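Local atomic coordinates of polyketide Synthase III (Ectocarpus siliculosus, PDB entry 4B0N), a protein that probably transfers acyl groups as a type III polyketide synthase, in a pathway that supplies phlorotannin monomers in brown algae. Residues D37-V41 and G254-S258; M198-R202 and A406-L410. All coordinates share one frame; numbering follows the deposited sequence.

How the interactions relate
Interaction 1 lies at the periphery, its centre about 29 Å from the centre of the chain, and interaction 2 is deeply buried, its centre about 11 Å from that point. Their centres are about 21 Å apart and their nearest atoms about 11 Å, so they do not touch. The fold still connects them: helix 196-210, which supplies residues 198-202, runs on to a loop whose Pro212 meets Arg256 of interaction 1. Interaction 1 lies at the end of the edge strand pair, 42-51 with 245-255, of the five-stranded sheet, whereas interaction 2 seats that helix on the four-stranded sheet of the C-terminal half. Interaction 2 does not touch the ligand; the Glu407 side chain lies about 11 Å from bound arachidonic acid.

Interaction 1: D37-V41 and G254-S258; sequences DEQTV and GARKS
The Gln39 amide and the Arg256 guanidinium meet with their planes 57° apart: OE1 of Gln39 stands over one face of the guanidinium, 4.1 Å from Arg256 NE, too far for a bond. The guanidinium's stronger partner lies outside the two segments: Arg256 NE forms a salt bridge with Glu259. Bends at chi2 and chi3 fold the arginine chain back, which brings its methylenes alongside the backbone of 37-41, with CG of Arg256 3.6 Å from Thr40 O. The same carbonyl receives a CA-H...O contact from Arg256 CA, nearly straight at 164°. An alanine here has no guanidinium, which would probably leave Glu259 without its cationic mate and Gln39 OE1 without the face it stands over.

Further along, CG of Glu38 is touched by the end of Lys257, at 3.4 Å from NZ; the carboxylate is turned elsewhere, its OE2 4.6 Å from Lys257 NZ, so the attraction is that of nearby opposite charges and not of a salt bridge. A water weakly bridges Glu38 O and Lys257 N, where the backbones have separated. At the inner end Val41 lays CG2 on the backbone of Gly254, 3.6 Å from its C atom.

Residues 38-41 and 254-257 run roughly antiparallel, 156° apart end to end. Beyond Val41 the pairing becomes regular, Ala255 bonding through its backbone to Tyr42. An inverse gamma turn centred on Glu38 marks the start of the approach. The arrangement is the frayed end of an antiparallel ladder, where strand 42-51 joins strand 245-255 at one edge of the five-stranded sheet of this thiolase-like fold.

Interaction 2: M198-R202 and A406-L410; sequences MNGFR and AEGIL
Glu407, Met198 and Ile409 bury the most surface here, the strand presenting Glu407 and Ile409 toward the helix with Met198 between them. Met198 and Glu407 lie alongside each other, running in opposite senses, CB of Met198 lying 3.7 Å from CB of Glu407; closer still, CG of Met198 comes within 3.4 Å of Glu407 O. Met198 keeps CG anti to its carbonyl carbon (chi1 -50°) and then bends at chi2 and chi3, a course that carries SD along the strand past Gly408, 4.0 Å from its CA. The sulfur goes on to Ile409, whose CG1 it meets at 4.0 Å, the two side chains crossing at about a right angle. CD1 of Ile409 also reaches the Phe201 ring obliquely, at 4.3 Å from CD2.

Arg202 meets Glu407 farther out, at CG. Extended from CG to NE, the arginine brings its guanidinium edge-on to the Glu407 methylene, with NH2 of Arg202 3.3 Å from CG of Glu407. The guanidinium and carboxylate planes stand 86° apart, and the salt bridge from Arg202 NH2 to Glu407 OE2 is long, 3.9 Å. Both buried charged groups have closer polar partners: Arg202 NH2 bonds to His271 O on strand 265-274, and Glu407 OE1 to Ser401 OG. Arg202 NH1 also makes a long, weak ion pair with Asp185 of the second subunit.

The axes of the helical and strand segments approach to 8.5 Å at 48°. Helix 196-210 thus packs across strand 405-413, joining the N-terminal half to the sheet of the C-terminal half, as central helices do in the layered alpha-beta-alpha-beta-alpha fold of thiolase-like enzymes.

Interaction 1: D37-V41 and G254-S258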
ATOM      1  N   ASP A  37      -9.141 -11.193  33.041  1.00 80.93           N
ATOM      2  CA  ASP A  37      -9.625 -10.004  32.336  1.00 79.59           C
ATOM      3  C   ASP A  37     -10.464 -10.354  31.097  1.00 77.54           C
ATOM      4  O   ASP A  37      -9.935 -10.513  29.989  1.00 75.72           O
ATOM      5  CB  ASP A  37      -8.456  -9.069  31.976  1.00 79.40           C
ATOM      6  CG  ASP A  37      -7.393  -9.749  31.119  1.00 78.85           C
ATOM      7  OD1 ASP A  37      -6.773 -10.727  31.592  1.00 80.28           O
ATOM      8  OD2 ASP A  37      -7.177  -9.298  29.971  1.00 76.98           O
ATOM      9  N   GLU A  38     -11.774 -10.480  31.299  1.00 77.45           N
ATOM     10  CA  GLU A  38     -12.701 -10.786  30.206  1.00 75.44           C
ATOM     11  C   GLU A  38     -13.263  -9.525  29.549  1.00 72.94           C
ATOM     12  O   GLU A  38     -14.466  -9.259  29.588  1.00 72.69           O
ATOM     13  CB  GLU A  38     -13.817 -11.731  30.669  1.00 77.28           C
ATOM     14  CG  GLU A  38     -13.644 -13.174  30.207  1.00 77.72           C
ATOM     15  CD  GLU A  38     -12.330 -13.807  30.648  1.00 79.48           C
ATOM     16  OE1 GLU A  38     -12.035 -13.810  31.865  1.00 81.50           O
ATOM     17  OE2 GLU A  38     -11.594 -14.314  29.773  1.00 78.66           O
ATOM     18  N   GLN A  39     -12.355  -8.749  28.961  1.00 70.69           N
ATOM     19  CA  GLN A  39     -12.700  -7.623  28.102  1.00 67.65           C
ATOM     20  C   GLN A  39     -11.857  -7.707  26.830  1.00 64.92           C
ATOM     21  O   GLN A  39     -11.558  -6.691  26.196  1.00 63.90           O
ATOM     22  CB  GLN A  39     -12.481  -6.288  28.828  1.00 68.41           C
ATOM     23  CG  GLN A  39     -13.502  -5.973  29.917  1.00 69.70           C
ATOM     24  CD  GLN A  39     -14.921  -5.804  29.395  1.00 69.20           C
ATOM     25  OE1 GLN A  39     -15.140  -5.324  28.279  1.00 67.80           O
ATOM     26  NE2 GLN A  39     -15.896  -6.192  30.207  1.00 70.43           N
ATOM     27  N   THR A  40     -11.482  -8.935  26.475  1.00 63.35           N
ATOM     28  CA  THR A  40     -10.696  -9.221  25.278  1.00 60.80           C
ATOM     29  C   THR A  40     -11.553  -9.037  24.029  1.00 58.44           C
ATOM     30  O   THR A  40     -12.669  -9.559  23.949  1.00 58.30           O
ATOM     31  CB  THR A  40     -10.140 -10.661  25.302  1.00 61.34           C
ATOM     32  OG1 THR A  40      -9.685 -10.982  26.621  1.00 63.52           O
ATOM     33  CG2 THR A  40      -8.986 -10.818  24.321  1.00 60.16           C
ATOM     34  N   VAL A  41     -11.025  -8.285  23.068  1.00 56.12           N
ATOM     35  CA  VAL A  41     -11.723  -8.017  21.812  1.00 53.88           C
ATOM     36  C   VAL A  41     -11.029  -8.709  20.631  1.00 52.51           C
ATOM     37  O   VAL A  41      -9.878  -8.415  20.301  1.00 51.83           O
ATOM     38  CB  VAL A  41     -11.928  -6.496  21.576  1.00 53.05           C
ATOM     39  CG1 VAL A  41     -10.638  -5.716  21.795  1.00 53.37           C
ATOM     40  CG2 VAL A  41     -12.501  -6.224  20.193  1.00 51.32           C
ATOM     41  N   GLY A 254     -14.979  -6.220  15.708  1.00 36.53           N
ATOM     42  CA  GLY A 254     -14.271  -6.523  16.951  1.00 37.09           C
ATOM     43  C   GLY A 254     -15.260  -6.893  18.041  1.00 37.89           C
ATOM     44  O   GLY A 254     -15.961  -6.029  18.576  1.00 38.09           O
ATOM     45  N   ALA A 255     -15.311  -8.180  18.377  1.00 38.26           N
ATOM     46  CA  ALA A 255     -16.320  -8.700  19.296  1.00 39.04           C
ATOM     47  C   ALA A 255     -15.731  -9.283  20.575  1.00 39.53           C
ATOM     48  O   ALA A 255     -14.611  -9.793  20.576  1.00 39.43           O
ATOM     49  CB  ALA A 255     -17.176  -9.739  18.590  1.00 39.39           C
ATOM     50  N   ARG A 256     -16.508  -9.212  21.656  1.00 51.10           N
ATOM     51  CA  ARG A 256     -16.100  -9.726  22.967  1.00 52.95           C
ATOM     52  C   ARG A 256     -16.411 -11.226  23.073  1.00 53.96           C
ATOM     53  O   ARG A 256     -16.697 -11.873  22.063  1.00 53.23           O
ATOM     54  CB  ARG A 256     -16.802  -8.942  24.080  1.00 53.95           C
ATOM     55  CG  ARG A 256     -15.870  -8.252  25.067  1.00 54.59           C
ATOM     56  CD  ARG A 256     -15.476  -6.855  24.604  1.00 53.55           C
ATOM     57  NE  ARG A 256     -16.633  -5.968  24.473  1.00 53.41           N
ATOM     58  CZ  ARG A 256     -16.565  -4.658  24.239  1.00 52.75           C
ATOM     59  NH1 ARG A 256     -15.390  -4.054  24.110  1.00 52.17           N
ATOM     60  NH2 ARG A 256     -17.682  -3.947  24.139  1.00 52.58           N
ATOM     61  N   LYS A 257     -16.358 -11.769  24.292  1.00 56.02           N
ATOM     62  CA  LYS A 257     -16.528 -13.212  24.523  1.00 57.35           C
ATOM     63  C   LYS A 257     -17.833 -13.779  23.946  1.00 57.26           C
ATOM     64  O   LYS A 257     -17.799 -14.697  23.119  1.00 56.92           O
ATOM     65  CB  LYS A 257     -16.407 -13.550  26.021  1.00 59.60           C
ATOM     66  CG  LYS A 257     -16.612 -15.027  26.354  1.00 60.83           C
ATOM     67  CD  LYS A 257     -16.918 -15.252  27.830  1.00 63.06           C
ATOM     68  CE  LYS A 257     -15.677 -15.654  28.613  1.00 64.46           C
ATOM     69  NZ  LYS A 257     -15.928 -15.719  30.081  1.00 66.46           N
ATOM     70  N   SER A 258     -18.967 -13.230  24.377  1.00 57.54           N
ATOM     71  CA  SER A 258     -20.275 -13.769  23.993  1.00 57.59           C
ATOM     72  C   SER A 258     -21.127 -12.810  23.157  1.00 56.38           C
ATOM     73  O   SER A 258     -22.355 -12.912  23.138  1.00 56.94           O
ATOM     74  CB  SER A 258     -21.046 -14.232  25.230  1.00 59.67           C
ATOM     75  OG  SER A 258     -20.545 -15.467  25.709  1.00 60.81           O
TER
HETATM   76  O   HOH W   1     -14.894 -10.564  27.057  1.00 26.39           O

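Interaction 2: M198-R202 and A406-L410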
ATOM      1  N   MET A 198      -3.320 -11.364   3.707  1.00 32.39           N
ATOM      2  CA  MET A 198      -2.898 -11.506   5.094  1.00 32.70           C
ATOM      3  C   MET A 198      -2.522 -10.141   5.677  1.00 32.67           C
ATOM      4  O   MET A 198      -2.835  -9.842   6.831  1.00 32.71           O
ATOM      5  CB  MET A 198      -1.729 -12.493   5.214  1.00 32.74           C
ATOM      6  CG  MET A 198      -1.935 -13.832   4.511  1.00 32.86           C
ATOM      7  SD  MET A 198      -3.074 -14.974   5.329  1.00 33.14           S
ATOM      8  CE  MET A 198      -4.648 -14.504   4.614  1.00 33.04           C
ATOM      9  N   ASN A 199      -1.864  -9.318   4.865  1.00 32.67           N
ATOM     10  CA  ASN A 199      -1.468  -7.971   5.274  1.00 32.75           C
ATOM     11  C   ASN A 199      -2.692  -7.090   5.464  1.00 32.89           C
ATOM     12  O   ASN A 199      -2.763  -6.308   6.413  1.00 33.01           O
ATOM     13  CB  ASN A 199      -0.512  -7.346   4.253  1.00 32.66           C
ATOM     14  CG  ASN A 199       0.731  -8.186   4.024  1.00 32.89           C
ATOM     15  OD1 ASN A 199       1.794  -7.900   4.569  1.00 32.93           O
ATOM     16  ND2 ASN A 199       0.599  -9.236   3.224  1.00 32.87           N
ATOM     17  N   GLY A 200      -3.653  -7.236   4.555  1.00 33.20           N
ATOM     18  CA  GLY A 200      -4.937  -6.546   4.646  1.00 33.37           C
ATOM     19  C   GLY A 200      -5.707  -6.958   5.885  1.00 33.76           C
ATOM     20  O   GLY A 200      -6.259  -6.108   6.589  1.00 33.97           O
ATOM     21  N   PHE A 201      -5.737  -8.264   6.156  1.00 33.92           N
ATOM     22  CA  PHE A 201      -6.366  -8.785   7.367  1.00 34.24           C
ATOM     23  C   PHE A 201      -5.748  -8.191   8.634  1.00 34.67           C
ATOM     24  O   PHE A 201      -6.470  -7.727   9.514  1.00 34.93           O
ATOM     25  CB  PHE A 201      -6.324 -10.318   7.407  1.00 33.94           C
ATOM     26  CG  PHE A 201      -7.532 -10.979   6.801  1.00 33.80           C
ATOM     27  CD1 PHE A 201      -8.819 -10.630   7.211  1.00 33.76           C
ATOM     28  CD2 PHE A 201      -7.388 -11.973   5.839  1.00 33.72           C
ATOM     29  CE1 PHE A 201      -9.933 -11.242   6.656  1.00 33.69           C
ATOM     30  CE2 PHE A 201      -8.499 -12.589   5.279  1.00 33.70           C
ATOM     31  CZ  PHE A 201      -9.772 -12.224   5.689  1.00 33.76           C
ATOM     32  N   ARG A 202      -4.418  -8.186   8.707  1.00 34.87           N
ATOM     33  CA  ARG A 202      -3.703  -7.619   9.849  1.00 35.29           C
ATOM     34  C   ARG A 202      -4.074  -6.162  10.078  1.00 35.32           C
ATOM     35  O   ARG A 202      -4.387  -5.764  11.200  1.00 35.54           O
ATOM     36  CB  ARG A 202      -2.191  -7.729   9.659  1.00 35.72           C
ATOM     37  CG  ARG A 202      -1.634  -9.126   9.836  1.00 36.09           C
ATOM     38  CD  ARG A 202      -0.133  -9.071  10.044  1.00 36.51           C
ATOM     39  NE  ARG A 202       0.489 -10.368   9.816  1.00 37.31           N
ATOM     40  CZ  ARG A 202       1.004 -10.759   8.653  1.00 37.51           C
ATOM     41  NH1 ARG A 202       0.978  -9.952   7.598  1.00 37.21           N
ATOM     42  NH2 ARG A 202       1.547 -11.965   8.548  1.00 38.00           N
ATOM     43  N   ALA A 406       6.628 -15.776   4.685  1.00 34.72           N
ATOM     44  CA  ALA A 406       5.409 -16.534   4.925  1.00 34.76           C
ATOM     45  C   ALA A 406       4.449 -15.684   5.754  1.00 34.45           C
ATOM     46  O   ALA A 406       4.834 -15.103   6.768  1.00 34.33           O
ATOM     47  CB  ALA A 406       5.725 -17.843   5.625  1.00 35.43           C
ATOM     48  N   GLU A 407       3.202 -15.607   5.299  1.00 34.38           N
ATOM     49  CA  GLU A 407       2.184 -14.773   5.927  1.00 34.23           C
ATOM     50  C   GLU A 407       0.956 -15.602   6.263  1.00 34.11           C
ATOM     51  O   GLU A 407       0.338 -16.186   5.372  1.00 34.21           O
ATOM     52  CB  GLU A 407       1.792 -13.628   4.989  1.00 34.38           C
ATOM     53  CG  GLU A 407       2.357 -12.266   5.366  1.00 34.92           C
ATOM     54  CD  GLU A 407       3.859 -12.157   5.179  1.00 35.38           C
ATOM     55  OE1 GLU A 407       4.379 -12.673   4.165  1.00 35.56           O
ATOM     56  OE2 GLU A 407       4.515 -11.534   6.043  1.00 35.84           O
ATOM     57  N   GLY A 408       0.595 -15.643   7.544  1.00 33.73           N
ATOM     58  CA  GLY A 408      -0.517 -16.481   7.983  1.00 33.68           C
ATOM     59  C   GLY A 408      -1.401 -15.902   9.067  1.00 33.31           C
ATOM     60  O   GLY A 408      -1.036 -14.930   9.728  1.00 33.32           O
ATOM     61  N   ILE A 409      -2.574 -16.511   9.235  1.00 33.27           N
ATOM     62  CA  ILE A 409      -3.534 -16.140  10.282  1.00 33.26           C
ATOM     63  C   ILE A 409      -4.097 -17.391  10.962  1.00 33.73           C
ATOM     64  O   ILE A 409      -4.162 -18.465  10.353  1.00 33.90           O
ATOM     65  CB  ILE A 409      -4.698 -15.272   9.743  1.00 32.64           C
ATOM     66  CG1 ILE A 409      -5.320 -15.907   8.490  1.00 32.53           C
ATOM     67  CG2 ILE A 409      -4.226 -13.846   9.475  1.00 32.10           C
ATOM     68  CD1 ILE A 409      -6.749 -15.488   8.215  1.00 32.37           C
ATOM     69  N   LEU A 410      -4.494 -17.243  12.224  1.00 34.04           N
ATOM     70  CA  LEU A 410      -5.028 -18.357  13.005  1.00 34.82           C
ATOM     71  C   LEU A 410      -6.473 -18.110  13.410  1.00 35.15           C
ATOM     72  O   LEU A 410      -6.790 -17.097  14.038  1.00 34.67           O
ATOM     73  CB  LEU A 410      -4.161 -18.627  14.244  1.00 35.13           C
ATOM     74  CG  LEU A 410      -4.565 -19.715  15.249  1.00 35.51           C
ATOM     75  CD1 LEU A 410      -4.695 -21.084  14.599  1.00 35.96           C
ATOM     76  CD2 LEU A 410      -3.569 -19.769  16.396  1.00 35.76           C
TER